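Local coordinates for protein phosphoglycerate dehydrogenase (Lactobacillus plantarum, PDB 3EVT) that probably catalyses the NAD-dependent oxidation of 3-phosphoglycerate to 3-phosphohydroxypyruvate, the first step of the phosphorylated route to serine, at residues W117-Q120 and R124-A127; E212-T217 and T234-T239; M238-L241 and Q245-M248; P264-Q267 and L272-P275. All coordinates share one frame; numbering follows the deposited sequence.

The four contacts lie in one nucleotide-binding domain and differ in burial and chemistry. Contacts 2 and 4 are buried and carried by van der Waals packing: one aromatic ring carries each, Phe214 between two helices and Trp266 over an edge strand. Contacts 1 and 3 are partly buried, lie at the ends of helices 113-120 and 234-242, and are tied mainly by polar bonds to carbonyl oxygens, with an asparagine amide added in contact 1. Contacts 2 and 3 share Met238 and Thr239 and lie about 7 Å apart between centres. Met238 also packs on Leu265 of contact 4. Contacts 1 and 4 both reach the second subunit.

Contact 1. Residues W117-Q120 and R124-A127; sequences WLNQ and RQWA
The amide of Asn119 meets the backbone of Gln125 where helix 113-120 ends and the chain turns back. Two bonds belong to this side-chain amide, which engages both polar groups of the Gln125 main chain. Its OD1 accepts from Gln125 N at 2.8 Å, in the carbonyl plane and on a lone pair, while ND2 donates a hydrogen bond to Gln125 O, also at 2.8 Å, with that oxygen tilted somewhat out of the amide plane. With CG anti to the backbone N (chi1 178°), the amide extends toward the returning loop, and the paired bonds fix its rotation, so that OD1 and ND2 cannot trade places without losing both.

The remaining bonds end on main-chain oxygens of the last helical turn. Asn119 O takes the backbone N-H of Arg124 at 2.8 Å. Next to it, Gln120 O receives Arg124 NE at 3.2 Å, at the edge of the guanidinium and a little out of its plane. The arginine chain, extended from CG to NE, runs alongside these two carbonyls, its CG 3.6 Å from Gln120 O.

Charged and amide ends then continue into the second subunit. There Arg124 NH1 and NH2 bond to Thr261 O and Gln267 OE1, and Gln120 grips Val271 O and Ile273 N with its amide. This is a helix C-terminal turn, closed by an asparagine that mimics a peptide, placed at the dimer interface of a D-2-hydroxyacid dehydrogenase.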
ATOM      1  N   TRP A 117      -0.446 -20.440   4.587  1.00 41.91           N
ATOM      2  CA  TRP A 117       0.749 -21.269   4.450  1.00 43.00           C
ATOM      3  C   TRP A 117       0.827 -22.392   5.474  1.00 43.40           C
ATOM      4  O   TRP A 117       1.114 -23.525   5.112  1.00 44.14           O
ATOM      5  CB  TRP A 117       2.057 -20.450   4.439  1.00 42.25           C
ATOM      6  CG  TRP A 117       3.157 -21.337   3.976  1.00 45.31           C
ATOM      7  CD1 TRP A 117       4.120 -21.924   4.752  1.00 43.82           C
ATOM      8  CD2 TRP A 117       3.340 -21.862   2.637  1.00 45.05           C
ATOM      9  NE1 TRP A 117       4.901 -22.740   3.972  1.00 44.68           N
ATOM     10  CE2 TRP A 117       4.449 -22.721   2.681  1.00 44.51           C
ATOM     11  CE3 TRP A 117       2.670 -21.674   1.406  1.00 45.94           C
ATOM     12  CZ2 TRP A 117       4.931 -23.381   1.540  1.00 48.29           C
ATOM     13  CZ3 TRP A 117       3.141 -22.329   0.277  1.00 46.43           C
ATOM     14  CH2 TRP A 117       4.257 -23.176   0.346  1.00 47.44           C
ATOM     15  N   LEU A 118       0.526 -22.104   6.730  1.00 44.21           N
ATOM     16  CA  LEU A 118       0.478 -23.153   7.745  1.00 45.04           C
ATOM     17  C   LEU A 118      -0.570 -24.202   7.378  1.00 45.64           C
ATOM     18  O   LEU A 118      -0.367 -25.399   7.585  1.00 46.70           O
ATOM     19  CB  LEU A 118       0.163 -22.545   9.107  1.00 44.69           C
ATOM     20  CG  LEU A 118       1.147 -21.508   9.660  1.00 44.81           C
ATOM     21  CD1 LEU A 118       0.591 -21.034  11.022  1.00 41.55           C
ATOM     22  CD2 LEU A 118       2.562 -22.086   9.839  1.00 45.88           C
ATOM     23  N   ASN A 119      -1.693 -23.743   6.806  1.00 46.25           N
ATOM     24  CA  ASN A 119      -2.726 -24.627   6.300  1.00 44.59           C
ATOM     25  C   ASN A 119      -2.224 -25.477   5.148  1.00 45.21           C
ATOM     26  O   ASN A 119      -2.447 -26.705   5.126  1.00 45.72           O
ATOM     27  CB  ASN A 119      -3.976 -23.856   5.873  1.00 43.68           C
ATOM     28  CG  ASN A 119      -5.061 -24.787   5.284  1.00 44.97           C
ATOM     29  OD1 ASN A 119      -5.527 -25.717   5.964  1.00 47.40           O
ATOM     30  ND2 ASN A 119      -5.415 -24.586   4.001  1.00 43.43           N
ATOM     31  N   GLN A 120      -1.538 -24.846   4.196  1.00 44.70           N
ATOM     32  CA  GLN A 120      -0.947 -25.551   3.035  1.00 44.91           C
ATOM     33  C   GLN A 120       0.145 -26.599   3.432  1.00 47.28           C
ATOM     34  O   GLN A 120       0.326 -27.649   2.733  1.00 47.69           O
ATOM     35  CB  GLN A 120      -0.406 -24.519   2.025  1.00 44.13           C
ATOM     36  CG  GLN A 120       0.505 -25.032   0.878  1.00 43.52           C
ATOM     37  CD  GLN A 120       0.478 -24.104  -0.344  1.00 42.31           C
ATOM     38  OE1 GLN A 120      -0.083 -23.017  -0.272  1.00 42.24           O
ATOM     39  NE2 GLN A 120       1.122 -24.506  -1.449  1.00 41.43           N
ATOM     40  N   ARG A 124      -4.440 -28.600   4.969  1.00 52.21           N
ATOM     41  CA  ARG A 124      -4.965 -28.226   3.641  1.00 52.39           C
ATOM     42  C   ARG A 124      -6.470 -28.249   3.615  1.00 52.58           C
ATOM     43  O   ARG A 124      -7.100 -28.806   2.706  1.00 52.71           O
ATOM     44  CB  ARG A 124      -4.423 -29.143   2.545  1.00 52.76           C
ATOM     45  CG  ARG A 124      -2.907 -29.180   2.498  1.00 53.87           C
ATOM     46  CD  ARG A 124      -2.417 -30.395   1.746  1.00 55.93           C
ATOM     47  NE  ARG A 124      -0.965 -30.384   1.631  1.00 58.61           N
ATOM     48  CZ  ARG A 124      -0.270 -31.159   0.800  1.00 59.17           C
ATOM     49  NH1 ARG A 124      -0.892 -31.992  -0.047  1.00 57.56           N
ATOM     50  NH2 ARG A 124       1.052 -31.064   0.785  1.00 58.48           N
ATOM     51  N   GLN A 125      -7.060 -27.626   4.615  1.00 52.66           N
ATOM     52  CA  GLN A 125      -8.484 -27.416   4.611  1.00 53.41           C
ATOM     53  C   GLN A 125      -8.853 -26.280   3.658  1.00 52.45           C
ATOM     54  O   GLN A 125      -7.973 -25.548   3.201  1.00 51.34           O
ATOM     55  CB  GLN A 125      -8.995 -27.191   6.057  1.00 54.59           C
ATOM     56  CG  GLN A 125      -8.864 -28.500   6.932  1.00 58.85           C
ATOM     57  CD  GLN A 125      -9.508 -29.719   6.202  1.00 64.17           C
ATOM     58  OE1 GLN A 125     -10.731 -29.762   6.070  1.00 67.15           O
ATOM     59  NE2 GLN A 125      -8.677 -30.668   5.675  1.00 62.60           N
ATOM     60  N   TRP A 126     -10.143 -26.167   3.337  1.00 50.72           N
ATOM     61  CA  TRP A 126     -10.603 -25.095   2.499  1.00 50.42           C
ATOM     62  C   TRP A 126     -11.189 -24.016   3.390  1.00 50.20           C
ATOM     63  O   TRP A 126     -12.222 -23.474   3.116  1.00 50.48           O
ATOM     64  CB  TRP A 126     -11.606 -25.543   1.436  1.00 49.91           C
ATOM     65  CG  TRP A 126     -11.634 -24.598   0.239  1.00 51.99           C
ATOM     66  CD1 TRP A 126     -12.675 -23.792  -0.166  1.00 50.23           C
ATOM     67  CD2 TRP A 126     -10.547 -24.337  -0.684  1.00 50.61           C
ATOM     68  NE1 TRP A 126     -12.292 -23.064  -1.264  1.00 51.04           N
ATOM     69  CE2 TRP A 126     -11.003 -23.378  -1.604  1.00 50.03           C
ATOM     70  CE3 TRP A 126      -9.237 -24.812  -0.800  1.00 47.98           C
ATOM     71  CZ2 TRP A 126     -10.202 -22.895  -2.646  1.00 51.44           C
ATOM     72  CZ3 TRP A 126      -8.439 -24.334  -1.827  1.00 49.25           C
ATOM     73  CH2 TRP A 126      -8.931 -23.395  -2.747  1.00 52.21           C
ATOM     74  N   ALA A 127     -10.476 -23.680   4.445  1.00 49.42           N
ATOM     75  CA  ALA A 127     -10.865 -22.598   5.302  1.00 49.76           C
ATOM     76  C   ALA A 127      -9.700 -22.393   6.249  1.00 50.23           C
ATOM     77  O   ALA A 127      -8.844 -23.257   6.402  1.00 50.24           O
ATOM     78  CB  ALA A 127     -12.154 -22.962   6.067  1.00 50.21           C
TER

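Contact 2. Residues E212-T217 and T234-T239; sequences ELFQQT and TTALMT
Phe214 meets Ala236 and Leu237 where two successive helices of the Rossmann-type domain, 211-215 and 234-242, lie side by side. The ring does the reaching. Its CG stands anti to the carbonyl carbon (chi1 -65°), which carries the CD2-CE2 side of the ring to the backbone of the second helix. CE2 lies 3.6 Å from Leu237 N and 4.0 Å from the methyl CB of Ala236, while CD2 comes within 4.0 Å of Ala236 O. The approach is oblique, and the CD2-CE2 side of the ring rests against the peptide joining Ala236 and Leu237.

In the fold, these helices belong to consecutive beta-alpha-beta crossovers: strand 222-225 comes between them in sequence, and Leu223 on it touches both Phe214 and Leu237. Leu237 lends chiefly its CB to the ring, 4.2 Å from CE2, and its own side chain also packs on Ala249 and Leu251 of strand 248-251. At the start of the second helix Asp233 OD1 accepts a hydrogen bond from Ala236 N, and on another flank of the first helix Leu213 packs against Leu189 of helix 186-191.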
ATOM      1  N   GLU A 212       6.151  -4.029  30.923  1.00 57.34           N
ATOM      2  CA  GLU A 212       5.242  -2.909  31.212  1.00 56.36           C
ATOM      3  C   GLU A 212       4.495  -2.449  29.961  1.00 55.83           C
ATOM      4  O   GLU A 212       3.253  -2.322  29.979  1.00 55.99           O
ATOM      5  CB  GLU A 212       5.995  -1.730  31.830  1.00 57.13           C
ATOM      6  N   LEU A 213       5.260  -2.198  28.888  1.00 54.78           N
ATOM      7  CA  LEU A 213       4.721  -1.747  27.573  1.00 54.13           C
ATOM      8  C   LEU A 213       3.637  -2.680  27.060  1.00 53.71           C
ATOM      9  O   LEU A 213       2.512  -2.249  26.798  1.00 53.87           O
ATOM     10  CB  LEU A 213       5.822  -1.588  26.501  1.00 53.19           C
ATOM     11  CG  LEU A 213       5.353  -0.979  25.152  1.00 51.97           C
ATOM     12  CD1 LEU A 213       6.429  -0.200  24.380  1.00 48.49           C
ATOM     13  CD2 LEU A 213       4.669  -1.976  24.206  1.00 47.92           C
ATOM     14  N   PHE A 214       3.973  -3.967  26.997  1.00 53.92           N
ATOM     15  CA  PHE A 214       3.068  -4.975  26.509  1.00 54.85           C
ATOM     16  C   PHE A 214       1.782  -4.989  27.313  1.00 55.75           C
ATOM     17  O   PHE A 214       0.711  -5.155  26.753  1.00 56.58           O
ATOM     18  CB  PHE A 214       3.733  -6.365  26.506  1.00 54.57           C
ATOM     19  CG  PHE A 214       4.892  -6.480  25.557  1.00 55.18           C
ATOM     20  CD1 PHE A 214       4.929  -5.720  24.389  1.00 52.86           C
ATOM     21  CD2 PHE A 214       5.959  -7.339  25.833  1.00 55.76           C
ATOM     22  CE1 PHE A 214       5.992  -5.816  23.515  1.00 53.36           C
ATOM     23  CE2 PHE A 214       7.052  -7.443  24.960  1.00 55.60           C
ATOM     24  CZ  PHE A 214       7.070  -6.673  23.794  1.00 53.92           C
ATOM     25  N   GLN A 215       1.888  -4.820  28.623  1.00 56.19           N
ATOM     26  CA  GLN A 215       0.711  -4.813  29.501  1.00 57.50           C
ATOM     27  C   GLN A 215      -0.232  -3.630  29.273  1.00 56.39           C
ATOM     28  O   GLN A 215      -1.385  -3.725  29.622  1.00 57.51           O
ATOM     29  CB  GLN A 215       1.146  -4.833  30.988  1.00 58.30           C
ATOM     30  CG  GLN A 215       0.828  -6.156  31.715  1.00 63.99           C
ATOM     31  CD  GLN A 215       1.803  -6.488  32.857  1.00 70.24           C
ATOM     32  OE1 GLN A 215       2.065  -5.651  33.747  1.00 73.49           O
ATOM     33  NE2 GLN A 215       2.345  -7.720  32.836  1.00 69.75           N
ATOM     34  N   GLN A 216       0.256  -2.514  28.728  1.00 54.93           N
ATOM     35  CA  GLN A 216      -0.596  -1.369  28.429  1.00 53.62           C
ATOM     36  C   GLN A 216      -1.456  -1.507  27.147  1.00 52.68           C
ATOM     37  O   GLN A 216      -2.265  -0.625  26.870  1.00 51.71           O
ATOM     38  CB  GLN A 216       0.234  -0.082  28.313  1.00 53.88           C
ATOM     39  CG  GLN A 216       0.909   0.364  29.592  1.00 53.99           C
ATOM     40  CD  GLN A 216       1.935   1.447  29.311  1.00 56.43           C
ATOM     41  OE1 GLN A 216       1.656   2.643  29.426  1.00 60.38           O
ATOM     42  NE2 GLN A 216       3.111   1.041  28.906  1.00 56.03           N
ATOM     43  N   THR A 217      -1.295  -2.597  26.391  1.00 51.68           N
ATOM     44  CA  THR A 217      -1.992  -2.746  25.112  1.00 50.79           C
ATOM     45  C   THR A 217      -3.332  -3.369  25.400  1.00 50.90           C
ATOM     46  O   THR A 217      -3.417  -4.232  26.276  1.00 51.78           O
ATOM     47  CB  THR A 217      -1.245  -3.663  24.075  1.00 49.91           C
ATOM     48  OG1 THR A 217      -1.263  -5.040  24.494  1.00 48.84           O
ATOM     49  CG2 THR A 217       0.161  -3.216  23.812  1.00 49.49           C
ATOM     50  N   THR A 234      13.182 -10.414  24.524  1.00 56.58           N
ATOM     51  CA  THR A 234      12.766 -11.631  23.853  1.00 57.69           C
ATOM     52  C   THR A 234      11.885 -12.475  24.774  1.00 57.58           C
ATOM     53  O   THR A 234      10.911 -13.101  24.346  1.00 57.85           O
ATOM     54  CB  THR A 234      14.012 -12.469  23.463  1.00 57.97           C
ATOM     55  OG1 THR A 234      14.665 -11.887  22.323  1.00 60.13           O
ATOM     56  CG2 THR A 234      13.592 -13.843  23.094  1.00 60.34           C
ATOM     57  N   THR A 235      12.227 -12.479  26.054  1.00 57.45           N
ATOM     58  CA  THR A 235      11.465 -13.260  27.020  1.00 57.56           C
ATOM     59  C   THR A 235      10.063 -12.715  27.269  1.00 56.20           C
ATOM     60  O   THR A 235       9.074 -13.465  27.155  1.00 56.00           O
ATOM     61  CB  THR A 235      12.243 -13.401  28.346  1.00 58.11           C
ATOM     62  OG1 THR A 235      13.390 -14.225  28.082  1.00 60.44           O
ATOM     63  CG2 THR A 235      11.370 -14.061  29.412  1.00 57.79           C
ATOM     64  N   ALA A 236      10.001 -11.414  27.559  1.00 54.74           N
ATOM     65  CA  ALA A 236       8.726 -10.718  27.715  1.00 54.27           C
ATOM     66  C   ALA A 236       7.838 -10.920  26.478  1.00 54.52           C
ATOM     67  O   ALA A 236       6.627 -11.206  26.602  1.00 54.75           O
ATOM     68  CB  ALA A 236       8.967  -9.256  27.967  1.00 53.75           C
ATOM     69  N   LEU A 237       8.450 -10.795  25.290  1.00 53.42           N
ATOM     70  CA  LEU A 237       7.742 -10.954  24.023  1.00 52.79           C
ATOM     71  C   LEU A 237       7.054 -12.335  23.961  1.00 52.95           C
ATOM     72  O   LEU A 237       5.831 -12.440  23.711  1.00 52.54           O
ATOM     73  CB  LEU A 237       8.686 -10.710  22.823  1.00 52.18           C
ATOM     74  CG  LEU A 237       8.081 -11.037  21.418  1.00 52.76           C
ATOM     75  CD1 LEU A 237       6.868 -10.160  21.040  1.00 51.69           C
ATOM     76  CD2 LEU A 237       9.087 -11.010  20.281  1.00 49.97           C
ATOM     77  N   MET A 238       7.828 -13.393  24.215  1.00 53.47           N
ATOM     78  CA  MET A 238       7.266 -14.730  24.167  1.00 53.64           C
ATOM     79  C   MET A 238       6.157 -14.930  25.195  1.00 53.99           C
ATOM     80  O   MET A 238       5.137 -15.561  24.879  1.00 53.34           O
ATOM     81  CB  MET A 238       8.357 -15.803  24.250  1.00 54.01           C
ATOM     82  CG  MET A 238       9.210 -15.875  22.943  1.00 54.63           C
ATOM     83  SD  MET A 238      10.338 -17.279  22.929  1.00 52.48           S
ATOM     84  CE  MET A 238      11.509 -16.578  24.080  1.00 48.60           C
ATOM     85  N   THR A 239       6.317 -14.347  26.392  1.00 53.63           N
ATOM     86  CA  THR A 239       5.253 -14.431  27.382  1.00 54.06           C
ATOM     87  C   THR A 239       4.013 -13.549  27.065  1.00 52.90           C
ATOM     88  O   THR A 239       2.868 -13.987  27.267  1.00 52.17           O
ATOM     89  CB  THR A 239       5.799 -14.407  28.879  1.00 54.27           C
ATOM     90  OG1 THR A 239       6.235 -13.111  29.225  1.00 57.00           O
ATOM     91  CG2 THR A 239       7.020 -15.339  29.036  1.00 54.88           C
TER

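Contact 3. Residues M238-L241 and Q245-M248; sequences MTAL and QLSM
Leu241 lays one methyl, CD2, over the backbone of the returning chain: it sits 3.6 Å from CB of Leu246 and 3.5 Å from Met248 N, and so spans the peptides on both sides of Ser247. The same CD2 also approaches Leu246 O, at 3.5 Å. Beside it, Ala240 CB abuts the branch point of Leu246, CG, at 3.9 Å, and has the amide oxygen OE1 of Gln245 at a similar separation.

Ala240 O is the polar anchor, gripped by two successive backbone N-H groups. Gln245 N bonds it at 2.7 Å, nearly along the C=O axis, whereas Leu246 N comes in at 3.2 Å from above the carbonyl plane. A water donates to both Leu241 O and Leu246 O and so bridges two acceptors that cannot bond each other.

Ala240 and Leu246 both pack on Phe214 of helix 211-215, and Leu246 reaches Leu223 of strand 222-225. Ser247 OG bonds to Gln220 O, and backbone bonds of Ser247 with Pro221 and Met248 with Leu223 lead the chain from helix 234-242 into strand 248-251 beside strand 222-225.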
ATOM      1  N   MET A 238       7.828 -13.393  24.215  1.00 53.47           N
ATOM      2  CA  MET A 238       7.266 -14.730  24.167  1.00 53.64           C
ATOM      3  C   MET A 238       6.157 -14.930  25.195  1.00 53.99           C
ATOM      4  O   MET A 238       5.137 -15.561  24.879  1.00 53.34           O
ATOM      5  CB  MET A 238       8.357 -15.803  24.250  1.00 54.01           C
ATOM      6  CG  MET A 238       9.210 -15.875  22.943  1.00 54.63           C
ATOM      7  SD  MET A 238      10.338 -17.279  22.929  1.00 52.48           S
ATOM      8  CE  MET A 238      11.509 -16.578  24.080  1.00 48.60           C
ATOM      9  N   THR A 239       6.317 -14.347  26.392  1.00 53.63           N
ATOM     10  CA  THR A 239       5.253 -14.431  27.382  1.00 54.06           C
ATOM     11  C   THR A 239       4.013 -13.549  27.065  1.00 52.90           C
ATOM     12  O   THR A 239       2.868 -13.987  27.267  1.00 52.17           O
ATOM     13  CB  THR A 239       5.799 -14.407  28.879  1.00 54.27           C
ATOM     14  OG1 THR A 239       6.235 -13.111  29.225  1.00 57.00           O
ATOM     15  CG2 THR A 239       7.020 -15.339  29.036  1.00 54.88           C
ATOM     16  N   ALA A 240       4.225 -12.369  26.475  1.00 52.75           N
ATOM     17  CA  ALA A 240       3.095 -11.534  25.976  1.00 52.11           C
ATOM     18  C   ALA A 240       2.262 -12.240  24.902  1.00 52.17           C
ATOM     19  O   ALA A 240       1.041 -12.083  24.860  1.00 52.81           O
ATOM     20  CB  ALA A 240       3.581 -10.229  25.432  1.00 51.93           C
ATOM     21  N   LEU A 241       2.931 -12.983  24.024  1.00 51.39           N
ATOM     22  CA  LEU A 241       2.260 -13.821  23.038  1.00 51.09           C
ATOM     23  C   LEU A 241       1.610 -15.008  23.692  1.00 52.19           C
ATOM     24  O   LEU A 241       0.514 -15.404  23.334  1.00 52.22           O
ATOM     25  CB  LEU A 241       3.260 -14.294  21.985  1.00 50.31           C
ATOM     26  CG  LEU A 241       3.823 -13.171  21.089  1.00 47.56           C
ATOM     27  CD1 LEU A 241       5.159 -13.568  20.424  1.00 41.05           C
ATOM     28  CD2 LEU A 241       2.753 -12.693  20.047  1.00 42.36           C
ATOM     29  N   GLN A 245      -1.434 -11.032  24.986  1.00 58.98           N
ATOM     30  CA  GLN A 245      -1.346  -9.585  25.102  1.00 58.70           C
ATOM     31  C   GLN A 245      -0.971  -9.037  23.717  1.00 57.22           C
ATOM     32  O   GLN A 245      -1.187  -7.858  23.411  1.00 57.45           O
ATOM     33  CB  GLN A 245      -0.288  -9.188  26.143  1.00 59.02           C
ATOM     34  CG  GLN A 245      -0.834  -8.866  27.526  1.00 63.58           C
ATOM     35  CD  GLN A 245       0.237  -8.948  28.658  1.00 70.80           C
ATOM     36  OE1 GLN A 245       1.277  -9.627  28.528  1.00 73.31           O
ATOM     37  NE2 GLN A 245      -0.031  -8.251  29.777  1.00 72.28           N
ATOM     38  N   LEU A 246      -0.377  -9.911  22.905  1.00 55.25           N
ATOM     39  CA  LEU A 246       0.039  -9.602  21.525  1.00 53.34           C
ATOM     40  C   LEU A 246      -0.508 -10.721  20.648  1.00 52.11           C
ATOM     41  O   LEU A 246      -0.504 -11.882  21.063  1.00 51.58           O
ATOM     42  CB  LEU A 246       1.567  -9.598  21.403  1.00 52.78           C
ATOM     43  CG  LEU A 246       2.415  -8.511  22.072  1.00 52.72           C
ATOM     44  CD1 LEU A 246       3.863  -8.572  21.596  1.00 52.38           C
ATOM     45  CD2 LEU A 246       1.855  -7.128  21.803  1.00 51.30           C
ATOM     46  N   SER A 247      -0.929 -10.404  19.421  1.00 50.71           N
ATOM     47  CA  SER A 247      -1.392 -11.477  18.514  1.00 48.34           C
ATOM     48  C   SER A 247      -0.260 -12.138  17.705  1.00 47.30           C
ATOM     49  O   SER A 247      -0.351 -13.320  17.387  1.00 46.77           O
ATOM     50  CB  SER A 247      -2.470 -10.985  17.549  1.00 48.19           C
ATOM     51  OG  SER A 247      -2.126  -9.736  16.962  1.00 48.75           O
ATOM     52  N   MET A 248       0.802 -11.390  17.385  1.00 45.37           N
ATOM     53  CA  MET A 248       1.790 -11.829  16.381  1.00 44.34           C
ATOM     54  C   MET A 248       2.991 -10.892  16.508  1.00 43.02           C
ATOM     55  O   MET A 248       2.839  -9.747  16.979  1.00 41.43           O
ATOM     56  CB  MET A 248       1.235 -11.686  14.938  1.00 43.27           C
ATOM     57  CG  MET A 248       0.229 -12.715  14.477  1.00 45.94           C
ATOM     58  SD  MET A 248       0.772 -14.431  14.133  1.00 42.42           S
ATOM     59  CE  MET A 248       2.216 -13.972  13.237  1.00 37.51           C
TER
HETATM   60  O   HOH W   1      -1.339 -14.598  21.011  1.00 47.40           O

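Contact 4. Residues P264-Q267 and L272-P275; sequences PLWQ and LITP
The six-membered ring of the Trp266 indole receives Ile273 over one face. Methyl CG2 of the isoleucine stands 4.1 Å from the ring centroid and only 22° from the normal, a CH-pi contact displaced toward the rim, where CH2 is the nearest ring atom at 3.8 Å. CB of Ile273 approaches the neighbouring CZ3, also at 3.8 Å, so the branched carbon and its methyl follow the benzo part of the indole together. The two side chains cross at about a right angle. The pyrrole part of the indole is held by Trp266 NE1, which bonds to Leu259 O and so limits the swing of the ring.

CG2 is set anti to the backbone N of Ile273, which sends it to the indole. Within this contact CG2 serves the indole alone, whereas the CG1 branch passes CE3 of Trp266 before its end CD1 meets Leu265 CB at 4.3 Å, a looser apolar touch. Both partners come from the segment 264-267. Leu265 in turn packs on Thr234 and Met238 of helix 234-242.

The indole also meets Arg124 of the second subunit, and Trp266 O accepts from Arg121 of that chain. Strand 271-273 is the outermost strand of this chain's parallel sheet at this end, and its cover by a preceding loop lies directly at the subunit interface of the Rossmann-type nucleotide-binding domain.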
ATOM      1  N   PRO A 264      14.433 -20.491  20.668  1.00 55.18           N
ATOM      2  CA  PRO A 264      13.028 -20.948  20.651  1.00 55.18           C
ATOM      3  C   PRO A 264      12.084 -20.026  19.856  1.00 54.33           C
ATOM      4  O   PRO A 264      11.026 -20.483  19.391  1.00 54.61           O
ATOM      5  CB  PRO A 264      12.646 -21.081  22.148  1.00 55.34           C
ATOM      6  CG  PRO A 264      13.771 -20.415  22.947  1.00 54.69           C
ATOM      7  CD  PRO A 264      14.933 -20.163  22.024  1.00 55.53           C
ATOM      8  N   LEU A 265      12.483 -18.767  19.659  1.00 53.40           N
ATOM      9  CA  LEU A 265      11.754 -17.851  18.738  1.00 52.20           C
ATOM     10  C   LEU A 265      11.479 -18.462  17.369  1.00 51.14           C
ATOM     11  O   LEU A 265      10.401 -18.263  16.787  1.00 50.19           O
ATOM     12  CB  LEU A 265      12.493 -16.507  18.538  1.00 51.83           C
ATOM     13  CG  LEU A 265      12.297 -15.394  19.556  1.00 51.23           C
ATOM     14  CD1 LEU A 265      13.055 -14.184  19.110  1.00 47.40           C
ATOM     15  CD2 LEU A 265      10.781 -15.057  19.791  1.00 49.60           C
ATOM     16  N   TRP A 266      12.451 -19.186  16.835  1.00 50.24           N
ATOM     17  CA  TRP A 266      12.246 -19.818  15.513  1.00 50.61           C
ATOM     18  C   TRP A 266      11.101 -20.829  15.457  1.00 50.68           C
ATOM     19  O   TRP A 266      10.473 -20.986  14.410  1.00 49.17           O
ATOM     20  CB  TRP A 266      13.475 -20.581  15.044  1.00 49.71           C
ATOM     21  CG  TRP A 266      14.740 -19.784  14.693  1.00 50.55           C
ATOM     22  CD1 TRP A 266      15.876 -19.679  15.454  1.00 49.20           C
ATOM     23  CD2 TRP A 266      15.019 -19.082  13.457  1.00 47.89           C
ATOM     24  NE1 TRP A 266      16.829 -18.951  14.767  1.00 51.28           N
ATOM     25  CE2 TRP A 266      16.329 -18.578  13.547  1.00 48.20           C
ATOM     26  CE3 TRP A 266      14.288 -18.850  12.285  1.00 48.82           C
ATOM     27  CZ2 TRP A 266      16.928 -17.840  12.516  1.00 47.10           C
ATOM     28  CZ3 TRP A 266      14.875 -18.115  11.257  1.00 48.41           C
ATOM     29  CH2 TRP A 266      16.183 -17.594  11.394  1.00 49.19           C
ATOM     30  N   GLN A 267      10.899 -21.571  16.549  1.00 51.17           N
ATOM     31  CA  GLN A 267       9.895 -22.635  16.567  1.00 52.61           C
ATOM     32  C   GLN A 267       8.479 -22.130  16.729  1.00 51.34           C
ATOM     33  O   GLN A 267       7.570 -22.927  16.617  1.00 51.25           O
ATOM     34  CB  GLN A 267      10.138 -23.649  17.712  1.00 54.09           C
ATOM     35  CG  GLN A 267      11.478 -23.533  18.403  1.00 60.43           C
ATOM     36  CD  GLN A 267      12.586 -24.291  17.657  1.00 69.79           C
ATOM     37  OE1 GLN A 267      12.290 -25.178  16.827  1.00 72.52           O
ATOM     38  NE2 GLN A 267      13.869 -23.930  17.931  1.00 70.40           N
ATOM     39  N   LEU A 272       7.458 -14.028  13.010  1.00 41.05           N
ATOM     40  CA  LEU A 272       8.030 -14.194  11.671  1.00 42.18           C
ATOM     41  C   LEU A 272       9.404 -13.618  11.706  1.00 41.80           C
ATOM     42  O   LEU A 272       9.534 -12.420  11.800  1.00 43.69           O
ATOM     43  CB  LEU A 272       7.234 -13.414  10.607  1.00 41.86           C
ATOM     44  CG  LEU A 272       5.696 -13.489  10.574  1.00 45.21           C
ATOM     45  CD1 LEU A 272       5.027 -12.655   9.432  1.00 40.91           C
ATOM     46  CD2 LEU A 272       5.257 -14.911  10.533  1.00 45.31           C
ATOM     47  N   ILE A 273      10.428 -14.453  11.609  1.00 41.59           N
ATOM     48  CA  ILE A 273      11.796 -13.987  11.698  1.00 40.41           C
ATOM     49  C   ILE A 273      12.270 -13.718  10.283  1.00 41.13           C
ATOM     50  O   ILE A 273      12.179 -14.604   9.416  1.00 40.99           O
ATOM     51  CB  ILE A 273      12.749 -15.100  12.337  1.00 40.48           C
ATOM     52  CG1 ILE A 273      12.189 -15.600  13.652  1.00 38.39           C
ATOM     53  CG2 ILE A 273      14.179 -14.549  12.558  1.00 38.97           C
ATOM     54  CD1 ILE A 273      12.201 -14.532  14.767  1.00 40.09           C
ATOM     55  N   THR A 274      12.759 -12.518  10.017  1.00 40.98           N
ATOM     56  CA  THR A 274      13.430 -12.319   8.767  1.00 40.53           C
ATOM     57  C   THR A 274      14.824 -11.873   9.142  1.00 41.05           C
ATOM     58  O   THR A 274      14.990 -11.129  10.088  1.00 40.18           O
ATOM     59  CB  THR A 274      12.738 -11.254   7.841  1.00 40.31           C
ATOM     60  OG1 THR A 274      12.643 -10.004   8.548  1.00 39.45           O
ATOM     61  CG2 THR A 274      11.343 -11.729   7.457  1.00 39.63           C
ATOM     62  N   PRO A 275      15.836 -12.340   8.387  1.00 42.73           N
ATOM     63  CA  PRO A 275      17.219 -12.101   8.788  1.00 43.77           C
ATOM     64  C   PRO A 275      17.760 -10.748   8.420  1.00 45.57           C
ATOM     65  O   PRO A 275      18.641 -10.684   7.582  1.00 47.34           O
ATOM     66  CB  PRO A 275      17.990 -13.188   8.040  1.00 43.55           C
ATOM     67  CG  PRO A 275      17.209 -13.462   6.821  1.00 44.53           C
ATOM     68  CD  PRO A 275      15.734 -13.142   7.143  1.00 41.63           C
TER